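Local coordinates for protein tRNA (guanine(9)-N1)-methyltransferase (Schizosaccharomyces pombe, PDB 4JWF) that uses S-adenosyl-L-methionine to methylate N1 of guanosine 9 in cytoplasmic tRNA, and is seen here as its methyltransferase domain with the product S-adenosyl-L-homocysteine, at residues A[115-120]-A[161-166]; A[136-141]-A[183-188]. All coordinates share one frame; numbering follows the deposited sequence.

Contact 1 (A[115-120]-A[161-166]); sequences KLVYLS and KTAKLP. With SAH (S-adenosyl-L-homocysteine), chain C.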
ATOM      1  N   LYS A 115       0.488  12.364 -10.827  1.00 29.56           N
ATOM      2  CA  LYS A 115       0.778  10.930 -10.884  1.00 27.91           C
ATOM      3  C   LYS A 115       0.299  10.162  -9.653  1.00 26.16           C
ATOM      4  O   LYS A 115       0.411   8.931  -9.600  1.00 26.15           O
ATOM      5  CB  LYS A 115       2.276  10.700 -11.085  1.00 28.19           C
ATOM      6  CG  LYS A 115       2.775  11.066 -12.471  1.00 30.05           C
ATOM      7  CD  LYS A 115       4.159  11.691 -12.380  1.00 32.92           C
ATOM      8  CE  LYS A 115       4.774  11.958 -13.750  1.00 34.63           C
ATOM      9  NZ  LYS A 115       6.200  12.388 -13.597  1.00 36.10           N
ATOM     10  N   LEU A 116      -0.236  10.877  -8.670  1.00 23.62           N
ATOM     11  CA  LEU A 116      -0.715  10.235  -7.451  1.00 21.17           C
ATOM     12  C   LEU A 116      -2.056   9.564  -7.696  1.00 19.92           C
ATOM     13  O   LEU A 116      -2.934  10.148  -8.318  1.00 19.62           O
ATOM     14  CB  LEU A 116      -0.817  11.243  -6.296  1.00 20.87           C
ATOM     15  CG  LEU A 116       0.480  11.976  -5.915  1.00 19.99           C
ATOM     16  CD1 LEU A 116       0.199  13.173  -5.033  1.00 17.99           C
ATOM     17  CD2 LEU A 116       1.502  11.041  -5.253  1.00 18.95           C
ATOM     18  N   VAL A 117      -2.189   8.321  -7.234  1.00 18.41           N
ATOM     19  CA  VAL A 117      -3.471   7.641  -7.187  1.00 17.03           C
ATOM     20  C   VAL A 117      -3.634   7.032  -5.805  1.00 16.74           C
ATOM     21  O   VAL A 117      -2.879   6.151  -5.413  1.00 16.69           O
ATOM     22  CB  VAL A 117      -3.619   6.533  -8.275  1.00 17.07           C
ATOM     23  CG1 VAL A 117      -4.930   5.777  -8.105  1.00 16.20           C
ATOM     24  CG2 VAL A 117      -3.542   7.114  -9.673  1.00 16.17           C
ATOM     25  N   TYR A 118      -4.631   7.506  -5.067  1.00 16.25           N
ATOM     26  CA  TYR A 118      -4.926   6.959  -3.761  1.00 15.50           C
ATOM     27  C   TYR A 118      -5.868   5.786  -3.900  1.00 15.45           C
ATOM     28  O   TYR A 118      -7.005   5.946  -4.311  1.00 15.34           O
ATOM     29  CB  TYR A 118      -5.545   8.026  -2.856  1.00 15.26           C
ATOM     30  CG  TYR A 118      -5.205   7.866  -1.387  1.00 14.51           C
ATOM     31  CD1 TYR A 118      -4.526   8.883  -0.699  1.00 13.60           C
ATOM     32  CD2 TYR A 118      -5.554   6.703  -0.679  1.00 13.23           C
ATOM     33  CE1 TYR A 118      -4.208   8.759   0.648  1.00 12.08           C
ATOM     34  CE2 TYR A 118      -5.227   6.559   0.676  1.00 12.19           C
ATOM     35  CZ  TYR A 118      -4.556   7.592   1.326  1.00 12.43           C
ATOM     36  OH  TYR A 118      -4.237   7.480   2.652  1.00 12.41           O
ATOM     37  N   LEU A 119      -5.399   4.594  -3.553  1.00 15.75           N
ATOM     38  CA  LEU A 119      -6.263   3.432  -3.569  1.00 15.46           C
ATOM     39  C   LEU A 119      -7.251   3.519  -2.419  1.00 16.01           C
ATOM     40  O   LEU A 119      -6.866   3.788  -1.279  1.00 16.19           O
ATOM     41  CB  LEU A 119      -5.454   2.148  -3.499  1.00 15.20           C
ATOM     42  CG  LEU A 119      -4.525   1.908  -4.687  1.00 14.96           C
ATOM     43  CD1 LEU A 119      -3.586   0.761  -4.391  1.00 14.36           C
ATOM     44  CD2 LEU A 119      -5.314   1.633  -5.967  1.00 15.55           C
ATOM     45  N   SER A 120      -8.532   3.332  -2.728  1.00 16.31           N
ATOM     46  CA  SER A 120      -9.580   3.356  -1.708  1.00 16.82           C
ATOM     47  C   SER A 120     -10.744   2.478  -2.122  1.00 17.08           C
ATOM     48  O   SER A 120     -11.152   2.496  -3.272  1.00 17.16           O
ATOM     49  CB  SER A 120     -10.082   4.781  -1.468  1.00 16.85           C
ATOM     50  OG  SER A 120     -11.263   4.769  -0.684  1.00 16.98           O
ATOM     51  N   LYS A 161      -6.606  11.748  -7.679  1.00 25.34           N
ATOM     52  CA  LYS A 161      -7.453  10.659  -8.129  1.00 25.18           C
ATOM     53  C   LYS A 161      -7.488   9.508  -7.121  1.00 24.85           C
ATOM     54  O   LYS A 161      -6.499   9.255  -6.424  1.00 24.86           O
ATOM     55  CB  LYS A 161      -6.896  10.151  -9.464  1.00 25.39           C
ATOM     56  CG  LYS A 161      -7.940   9.733 -10.484  1.00 25.88           C
ATOM     57  CD  LYS A 161      -7.289   9.081 -11.706  0.30 27.05           C
ATOM     58  CE  LYS A 161      -6.380  10.045 -12.475  0.92 27.96           C
ATOM     59  NZ  LYS A 161      -5.618   9.348 -13.557  0.74 28.52           N
ATOM     60  N   THR A 162      -8.622   8.814  -7.051  1.00 24.39           N
ATOM     61  CA  THR A 162      -8.737   7.576  -6.279  1.00 24.61           C
ATOM     62  C   THR A 162      -9.235   6.414  -7.153  1.00 24.78           C
ATOM     63  O   THR A 162      -9.757   6.628  -8.250  1.00 24.95           O
ATOM     64  CB  THR A 162      -9.666   7.711  -5.029  1.00 24.61           C
ATOM     65  OG1 THR A 162     -11.040   7.736  -5.434  1.00 24.40           O
ATOM     66  CG2 THR A 162      -9.355   8.974  -4.223  1.00 24.73           C
ATOM     67  N   ALA A 163      -9.075   5.191  -6.658  1.00 24.62           N
ATOM     68  CA  ALA A 163      -9.499   3.997  -7.365  1.00 24.89           C
ATOM     69  C   ALA A 163      -9.587   2.827  -6.399  1.00 25.18           C
ATOM     70  O   ALA A 163      -8.767   2.695  -5.498  1.00 24.63           O
ATOM     71  CB  ALA A 163      -8.531   3.670  -8.499  1.00 24.93           C
ATOM     72  N   LYS A 164     -10.594   1.986  -6.594  1.00 25.91           N
ATOM     73  CA  LYS A 164     -10.717   0.749  -5.851  1.00 26.91           C
ATOM     74  C   LYS A 164     -10.159  -0.422  -6.655  1.00 27.69           C
ATOM     75  O   LYS A 164     -10.001  -0.330  -7.873  1.00 27.11           O
ATOM     76  CB  LYS A 164     -12.170   0.504  -5.434  1.00 26.95           C
ATOM     77  CG  LYS A 164     -13.171   0.434  -6.569  1.00 28.25           C
ATOM     78  CD  LYS A 164     -14.594   0.486  -6.039  1.00 29.96           C
ATOM     79  CE  LYS A 164     -15.615   0.389  -7.163  1.00 30.62           C
ATOM     80  NZ  LYS A 164     -16.952   0.007  -6.616  1.00 32.22           N
ATOM     81  N   LEU A 165      -9.844  -1.511  -5.961  1.00 29.23           N
ATOM     82  CA  LEU A 165      -9.382  -2.734  -6.606  1.00 31.08           C
ATOM     83  C   LEU A 165     -10.528  -3.434  -7.343  1.00 32.62           C
ATOM     84  O   LEU A 165     -11.666  -3.444  -6.862  1.00 32.64           O
ATOM     85  CB  LEU A 165      -8.749  -3.679  -5.583  1.00 30.88           C
ATOM     86  CG  LEU A 165      -7.383  -3.341  -4.976  1.00 31.06           C
ATOM     87  CD1 LEU A 165      -7.019  -4.394  -3.938  1.00 30.43           C
ATOM     88  CD2 LEU A 165      -6.298  -3.243  -6.041  1.00 30.07           C
ATOM     89  N   PRO A 166     -10.237  -4.031  -8.511  1.00 34.29           N
ATOM     90  CA  PRO A 166     -11.303  -4.665  -9.283  1.00 35.72           C
ATOM     91  C   PRO A 166     -11.678  -6.030  -8.716  1.00 37.49           C
ATOM     92  O   PRO A 166     -11.833  -6.998  -9.466  1.00 37.37           O
ATOM     93  CB  PRO A 166     -10.686  -4.804 -10.675  1.00 35.55           C
ATOM     94  CG  PRO A 166      -9.234  -4.981 -10.415  1.00 34.90           C
ATOM     95  CD  PRO A 166      -8.916  -4.210  -9.148  1.00 34.19           C
TER
HETATM   96  N   SAH C 301     -11.296   3.015   6.442  1.00 21.38           N
HETATM   97  CA  SAH C 301     -10.012   2.918   5.682  1.00 21.48           C
HETATM   98  CB  SAH C 301      -9.776   1.467   5.249  1.00 21.03           C
HETATM   99  CG  SAH C 301      -8.413   0.966   5.707  1.00 20.94           C
HETATM  100  SD  SAH C 301      -7.894  -0.475   4.816  1.00 18.56           S
HETATM  101  C   SAH C 301     -10.088   3.845   4.498  1.00 21.60           C
HETATM  102  O   SAH C 301     -10.852   4.812   4.494  1.00 22.04           O
HETATM  103  OXT SAH C 301      -9.402   3.680   3.488  1.00 21.87           O
HETATM  104  C5' SAH C 301      -6.217  -0.025   4.475  1.00 17.60           C
HETATM  105  C4' SAH C 301      -5.942   0.630   3.105  1.00 16.05           C
HETATM  106  O4' SAH C 301      -5.868  -0.346   2.061  1.00 16.23           O
HETATM  107  C3' SAH C 301      -6.933   1.682   2.625  1.00 15.12           C
HETATM  108  O3' SAH C 301      -6.537   2.992   3.009  1.00 14.97           O
HETATM  109  C2' SAH C 301      -6.914   1.568   1.119  1.00 15.69           C
HETATM  110  O2' SAH C 301      -5.909   2.405   0.550  1.00 16.19           O
HETATM  111  C1' SAH C 301      -6.452   0.162   0.856  1.00 15.04           C
HETATM  112  N9  SAH C 301      -7.590  -0.695   0.436  1.00 15.10           N
HETATM  113  C8  SAH C 301      -8.227  -1.618   1.190  1.00 15.77           C
HETATM  114  N7  SAH C 301      -9.204  -2.252   0.481  1.00 15.27           N
HETATM  115  C5  SAH C 301      -9.190  -1.718  -0.759  1.00 15.06           C
HETATM  116  C6  SAH C 301      -9.941  -1.917  -2.020  1.00 15.40           C
HETATM  117  N6  SAH C 301     -10.936  -2.833  -2.089  1.00 16.48           N
HETATM  118  N1  SAH C 301      -9.612  -1.163  -3.094  1.00 16.20           N
HETATM  119  C2  SAH C 301      -8.626  -0.240  -3.051  1.00 16.60           C
HETATM  120  N3  SAH C 301      -7.899  -0.007  -1.938  1.00 16.77           N
HETATM  121  C4  SAH C 301      -8.127  -0.700  -0.785  1.00 15.37           C
HETATM  122  O   HOH W   1      -4.008  12.523  -8.902  1.00 19.95           O

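Contact 2 (A[136-141]-A[183-188]); sequences YIIGAI and QVFEIL. With SAH (S-adenosyl-L-homocysteine), chain C.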
ATOM      1  N   TYR A 136       1.113   4.986  -6.559  1.00 19.43           N
ATOM      2  CA  TYR A 136      -0.076   4.474  -5.870  1.00 18.27           C
ATOM      3  C   TYR A 136       0.092   4.537  -4.365  1.00 16.89           C
ATOM      4  O   TYR A 136       1.137   4.155  -3.823  1.00 16.07           O
ATOM      5  CB  TYR A 136      -0.445   3.058  -6.344  1.00 18.45           C
ATOM      6  CG  TYR A 136      -0.639   3.002  -7.845  1.00 20.68           C
ATOM      7  CD1 TYR A 136      -1.879   3.280  -8.416  1.00 22.42           C
ATOM      8  CD2 TYR A 136       0.429   2.717  -8.697  1.00 22.52           C
ATOM      9  CE1 TYR A 136      -2.059   3.262  -9.796  1.00 24.03           C
ATOM     10  CE2 TYR A 136       0.262   2.693 -10.083  1.00 23.91           C
ATOM     11  CZ  TYR A 136      -0.981   2.967 -10.624  1.00 25.18           C
ATOM     12  OH  TYR A 136      -1.155   2.949 -11.994  1.00 27.22           O
ATOM     13  N   ILE A 137      -0.949   5.045  -3.708  1.00 15.39           N
ATOM     14  CA  ILE A 137      -0.939   5.273  -2.279  1.00 13.91           C
ATOM     15  C   ILE A 137      -1.855   4.288  -1.586  1.00 13.25           C
ATOM     16  O   ILE A 137      -2.998   4.087  -2.005  1.00 12.36           O
ATOM     17  CB  ILE A 137      -1.379   6.721  -1.939  1.00 14.28           C
ATOM     18  CG1 ILE A 137      -0.486   7.729  -2.680  1.00 13.84           C
ATOM     19  CG2 ILE A 137      -1.354   6.955  -0.416  1.00 12.99           C
ATOM     20  CD1 ILE A 137      -1.103   9.117  -2.837  1.00 14.92           C
ATOM     21  N   ILE A 138      -1.331   3.673  -0.527  1.00 12.64           N
ATOM     22  CA  ILE A 138      -2.114   2.811   0.343  1.00 12.26           C
ATOM     23  C   ILE A 138      -2.194   3.494   1.703  1.00 12.81           C
ATOM     24  O   ILE A 138      -1.171   3.875   2.276  1.00 12.83           O
ATOM     25  CB  ILE A 138      -1.497   1.403   0.483  1.00 11.55           C
ATOM     26  CG1 ILE A 138      -1.167   0.811  -0.889  1.00 11.44           C
ATOM     27  CG2 ILE A 138      -2.439   0.471   1.249  1.00 11.11           C
ATOM     28  CD1 ILE A 138      -0.381  -0.523  -0.853  1.00  9.08           C
ATOM     29  N   GLY A 139      -3.411   3.673   2.211  1.00 13.25           N
ATOM     30  CA  GLY A 139      -3.597   4.284   3.527  1.00 13.32           C
ATOM     31  C   GLY A 139      -3.033   3.344   4.569  1.00 13.81           C
ATOM     32  O   GLY A 139      -3.476   2.198   4.681  1.00 13.46           O
ATOM     33  N   ALA A 140      -2.030   3.812   5.309  1.00 14.30           N
ATOM     34  CA  ALA A 140      -1.422   2.995   6.353  1.00 15.06           C
ATOM     35  C   ALA A 140      -2.253   3.091   7.627  1.00 15.39           C
ATOM     36  O   ALA A 140      -1.949   3.869   8.541  1.00 15.18           O
ATOM     37  CB  ALA A 140       0.040   3.387   6.590  1.00 14.69           C
ATOM     38  N   ILE A 141      -3.327   2.306   7.661  1.00 16.35           N
ATOM     39  CA  ILE A 141      -4.226   2.268   8.818  1.00 17.68           C
ATOM     40  C   ILE A 141      -4.942   0.919   8.988  1.00 18.57           C
ATOM     41  O   ILE A 141      -5.386   0.301   8.007  1.00 18.26           O
ATOM     42  CB  ILE A 141      -5.228   3.464   8.812  1.00 17.82           C
ATOM     43  CG1 ILE A 141      -5.935   3.589  10.168  1.00 18.15           C
ATOM     44  CG2 ILE A 141      -6.182   3.383   7.622  1.00 18.50           C
ATOM     45  CD1 ILE A 141      -6.851   4.768  10.294  1.00 17.91           C
ATOM     46  N   GLN A 183      -2.117  -6.886   2.114  1.00 13.39           N
ATOM     47  CA  GLN A 183      -2.885  -7.622   1.098  1.00 13.57           C
ATOM     48  C   GLN A 183      -2.999  -6.835  -0.202  1.00 13.28           C
ATOM     49  O   GLN A 183      -2.830  -7.402  -1.285  1.00 13.28           O
ATOM     50  CB  GLN A 183      -4.276  -7.985   1.596  1.00 13.62           C
ATOM     51  CG  GLN A 183      -4.312  -9.149   2.567  1.00 16.25           C
ATOM     52  CD  GLN A 183      -5.691  -9.339   3.165  1.00 18.67           C
ATOM     53  OE1 GLN A 183      -6.547  -8.474   3.053  1.00 21.36           O
ATOM     54  NE2 GLN A 183      -5.912 -10.474   3.789  1.00 19.60           N
ATOM     55  N   VAL A 184      -3.289  -5.536  -0.077  1.00 12.73           N
ATOM     56  CA  VAL A 184      -3.396  -4.639  -1.222  1.00 12.33           C
ATOM     57  C   VAL A 184      -2.050  -4.517  -1.924  1.00 12.39           C
ATOM     58  O   VAL A 184      -1.970  -4.603  -3.148  1.00 12.08           O
ATOM     59  CB  VAL A 184      -3.915  -3.232  -0.808  1.00 12.36           C
ATOM     60  CG1 VAL A 184      -3.926  -2.289  -2.003  1.00 10.39           C
ATOM     61  CG2 VAL A 184      -5.311  -3.334  -0.186  1.00 12.03           C
ATOM     62  N   PHE A 185      -0.995  -4.325  -1.139  1.00 12.91           N
ATOM     63  CA  PHE A 185       0.361  -4.323  -1.677  1.00 13.64           C
ATOM     64  C   PHE A 185       0.731  -5.641  -2.361  1.00 13.77           C
ATOM     65  O   PHE A 185       1.245  -5.631  -3.476  1.00 13.26           O
ATOM     66  CB  PHE A 185       1.409  -3.993  -0.612  1.00 13.59           C
ATOM     67  CG  PHE A 185       2.803  -3.937  -1.170  1.00 15.04           C
ATOM     68  CD1 PHE A 185       3.316  -2.742  -1.677  1.00 15.56           C
ATOM     69  CD2 PHE A 185       3.584  -5.091  -1.248  1.00 14.46           C
ATOM     70  CE1 PHE A 185       4.592  -2.701  -2.226  1.00 15.89           C
ATOM     71  CE2 PHE A 185       4.859  -5.054  -1.806  1.00 14.69           C
ATOM     72  CZ  PHE A 185       5.362  -3.860  -2.291  1.00 14.53           C
ATOM     73  N   GLU A 186       0.482  -6.759  -1.679  1.00 14.44           N
ATOM     74  CA  GLU A 186       0.779  -8.081  -2.224  1.00 15.47           C
ATOM     75  C   GLU A 186       0.043  -8.297  -3.548  1.00 15.43           C
ATOM     76  O   GLU A 186       0.618  -8.840  -4.501  1.00 15.66           O
ATOM     77  CB  GLU A 186       0.428  -9.180  -1.216  1.00 16.01           C
ATOM     78  CG  GLU A 186       1.487  -9.404  -0.116  1.00 18.72           C
ATOM     79  CD  GLU A 186       0.903  -9.974   1.180  1.00 23.21           C
ATOM     80  OE1 GLU A 186       1.658 -10.148   2.157  1.00 24.56           O
ATOM     81  OE2 GLU A 186      -0.320 -10.240   1.240  1.00 27.10           O
ATOM     82  N   ILE A 187      -1.205  -7.827  -3.611  1.00 15.07           N
ATOM     83  CA  ILE A 187      -2.030  -7.894  -4.830  1.00 14.95           C
ATOM     84  C   ILE A 187      -1.495  -7.022  -5.977  1.00 15.10           C
ATOM     85  O   ILE A 187      -1.458  -7.455  -7.131  1.00 14.79           O
ATOM     86  CB  ILE A 187      -3.513  -7.548  -4.517  1.00 14.92           C
ATOM     87  CG1 ILE A 187      -4.200  -8.743  -3.848  1.00 14.41           C
ATOM     88  CG2 ILE A 187      -4.262  -7.111  -5.772  1.00 14.21           C
ATOM     89  CD1 ILE A 187      -5.428  -8.376  -3.016  1.00 14.03           C
ATOM     90  N   LEU A 188      -1.078  -5.800  -5.658  1.00 15.33           N
ATOM     91  CA  LEU A 188      -0.522  -4.918  -6.668  1.00 15.54           C
ATOM     92  C   LEU A 188       0.766  -5.517  -7.211  1.00 16.41           C
ATOM     93  O   LEU A 188       1.009  -5.491  -8.412  1.00 16.39           O
ATOM     94  CB  LEU A 188      -0.239  -3.532  -6.090  1.00 15.36           C
ATOM     95  CG  LEU A 188      -1.370  -2.596  -5.656  1.00 14.35           C
ATOM     96  CD1 LEU A 188      -0.755  -1.280  -5.203  1.00 11.72           C
ATOM     97  CD2 LEU A 188      -2.400  -2.364  -6.770  1.00 11.20           C
TER
HETATM   98  N   SAH C 301     -11.296   3.015   6.442  1.00 21.38           N
HETATM   99  CA  SAH C 301     -10.012   2.918   5.682  1.00 21.48           C
HETATM  100  CB  SAH C 301      -9.776   1.467   5.249  1.00 21.03           C
HETATM  101  CG  SAH C 301      -8.413   0.966   5.707  1.00 20.94           C
HETATM  102  SD  SAH C 301      -7.894  -0.475   4.816  1.00 18.56           S
HETATM  103  C   SAH C 301     -10.088   3.845   4.498  1.00 21.60           C
HETATM  104  O   SAH C 301     -10.852   4.812   4.494  1.00 22.04           O
HETATM  105  OXT SAH C 301      -9.402   3.680   3.488  1.00 21.87           O
HETATM  106  C5' SAH C 301      -6.217  -0.025   4.475  1.00 17.60           C
HETATM  107  C4' SAH C 301      -5.942   0.630   3.105  1.00 16.05           C
HETATM  108  O4' SAH C 301      -5.868  -0.346   2.061  1.00 16.23           O
HETATM  109  C3' SAH C 301      -6.933   1.682   2.625  1.00 15.12           C
HETATM  110  O3' SAH C 301      -6.537   2.992   3.009  1.00 14.97           O
HETATM  111  C2' SAH C 301      -6.914   1.568   1.119  1.00 15.69           C
HETATM  112  O2' SAH C 301      -5.909   2.405   0.550  1.00 16.19           O
HETATM  113  C1' SAH C 301      -6.452   0.162   0.856  1.00 15.04           C
HETATM  114  N9  SAH C 301      -7.590  -0.695   0.436  1.00 15.10           N
HETATM  115  C8  SAH C 301      -8.227  -1.618   1.190  1.00 15.77           C
HETATM  116  N7  SAH C 301      -9.204  -2.252   0.481  1.00 15.27           N
HETATM  117  C5  SAH C 301      -9.190  -1.718  -0.759  1.00 15.06           C
HETATM  118  C6  SAH C 301      -9.941  -1.917  -2.020  1.00 15.40           C
HETATM  119  N6  SAH C 301     -10.936  -2.833  -2.089  1.00 16.48           N
HETATM  120  N1  SAH C 301      -9.612  -1.163  -3.094  1.00 16.20           N
HETATM  121  C2  SAH C 301      -8.626  -0.240  -3.051  1.00 16.60           C
HETATM  122  N3  SAH C 301      -7.899  -0.007  -1.938  1.00 16.77           N
HETATM  123  C4  SAH C 301      -8.127  -0.700  -0.785  1.00 15.37           C

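Contact 1 (A[115-120]-A[161-166])
The carbonyl oxygen of A163 takes the backbone N-H of S120 (S120 N to A163 O, 2.9 Å). The bond is nearly straight at the hydrogen, yet the donor stands above the carbonyl plane. CA of L119 closes on the same A163 O at 3.2 Å, and its CD2 packs there too. One register step back, both backbone polar atoms of Y118 are bonded to strand 161-163, on either side of T162: its N-H goes to K161 O at 2.9 Å, and its O accepts from A163 N in a longer, more bent bond of 3.2 Å. At the start of this parallel ladder a water bridges L116 O and K161 N. V117 and A163 share one face, where CG1 of V117, anti to its backbone N (chi1 175°), meets CB of A163. On the other face CG2 of T162 lies by CB of Y118, while T162 OG1 bonds S123 and Q152. Where the strands end, L165 N donates to adenine N1 of S-adenosyl-L-homocysteine (2.9 Å), and L119 O accepts from ribose O2', a bond whose very short length is doubtful. These cofactor-binding residues make their polar bonds through backbone atoms, while the L165 side chain packs on the adenine. Strand 161-163 is an edge strand of the chain's sheet, and 116-119 lies between it and 135-139; helix 150-158 packs on the Y118 and T162 face, helix 181-194 against L119 and L165.

Contact 2 (A[136-141]-A[183-188])
I138 and V184 join a strand of the parallel sheet to the helix packed on it, within the SPOUT methyltransferase fold, and the junction is wholly apolar. The short strand and helix segments run nearly antiparallel, at 156°, with axes 9.9 Å apart. Most of the packing falls to CD1 of I138. This methyl lies 3.9 Å from CB of F185 and 4.1 Å from CG1 of V184, and also reaches CD1 of L188. It sits at the edge of the F185 ring, near the ring plane, and the two side chains cross at about a right angle. Farther back on the strand, CB of Y136 comes to CD1 of L188, while its hydroxyl is bonded to D131 N. Beyond I138, F185 turns to C58, A61 and N62 of helix 45-63.

The second group of contacts is with S-adenosyl-L-homocysteine. CG1 of I138 carries CD1 to the helix, while CG2, anti to the backbone N, meets ribose O4' (3.6 Å). An alanine in place of I138 removes CG1, CD1 and CG2, and would probably leave a gap between V184, F185 and L188 and less support for the ribose. G139 N donates a long but straight bond to O2', and CA of G139 lies 3.3 Å from O3'. From the helix, CG2 of V184 touches the base at N9, 3.5 Å away.

The two contacts lie side by side, their centres 10 Å apart, and share one parallel sheet: strands 116-119 and 135-139 are neighbours in it, joined by probable backbone hydrogen bonds of V117 and L119 to I137. Along the chain the segments alternate, 115-120, 136-141, 161-166, then 183-188, so the chain passes back and forth between the contacts. Contact 1 pairs strands within the sheet; contact 2 lays helix 181-194 on it. L119 links them by packing on V184 and L188. Both touch the same S-adenosyl-L-homocysteine, contact 1 at adenine and ribose, contact 2 at the ribose, at N9 of the base and, through I141, at the homocysteine arm, so together they build much of the cofactor pocket.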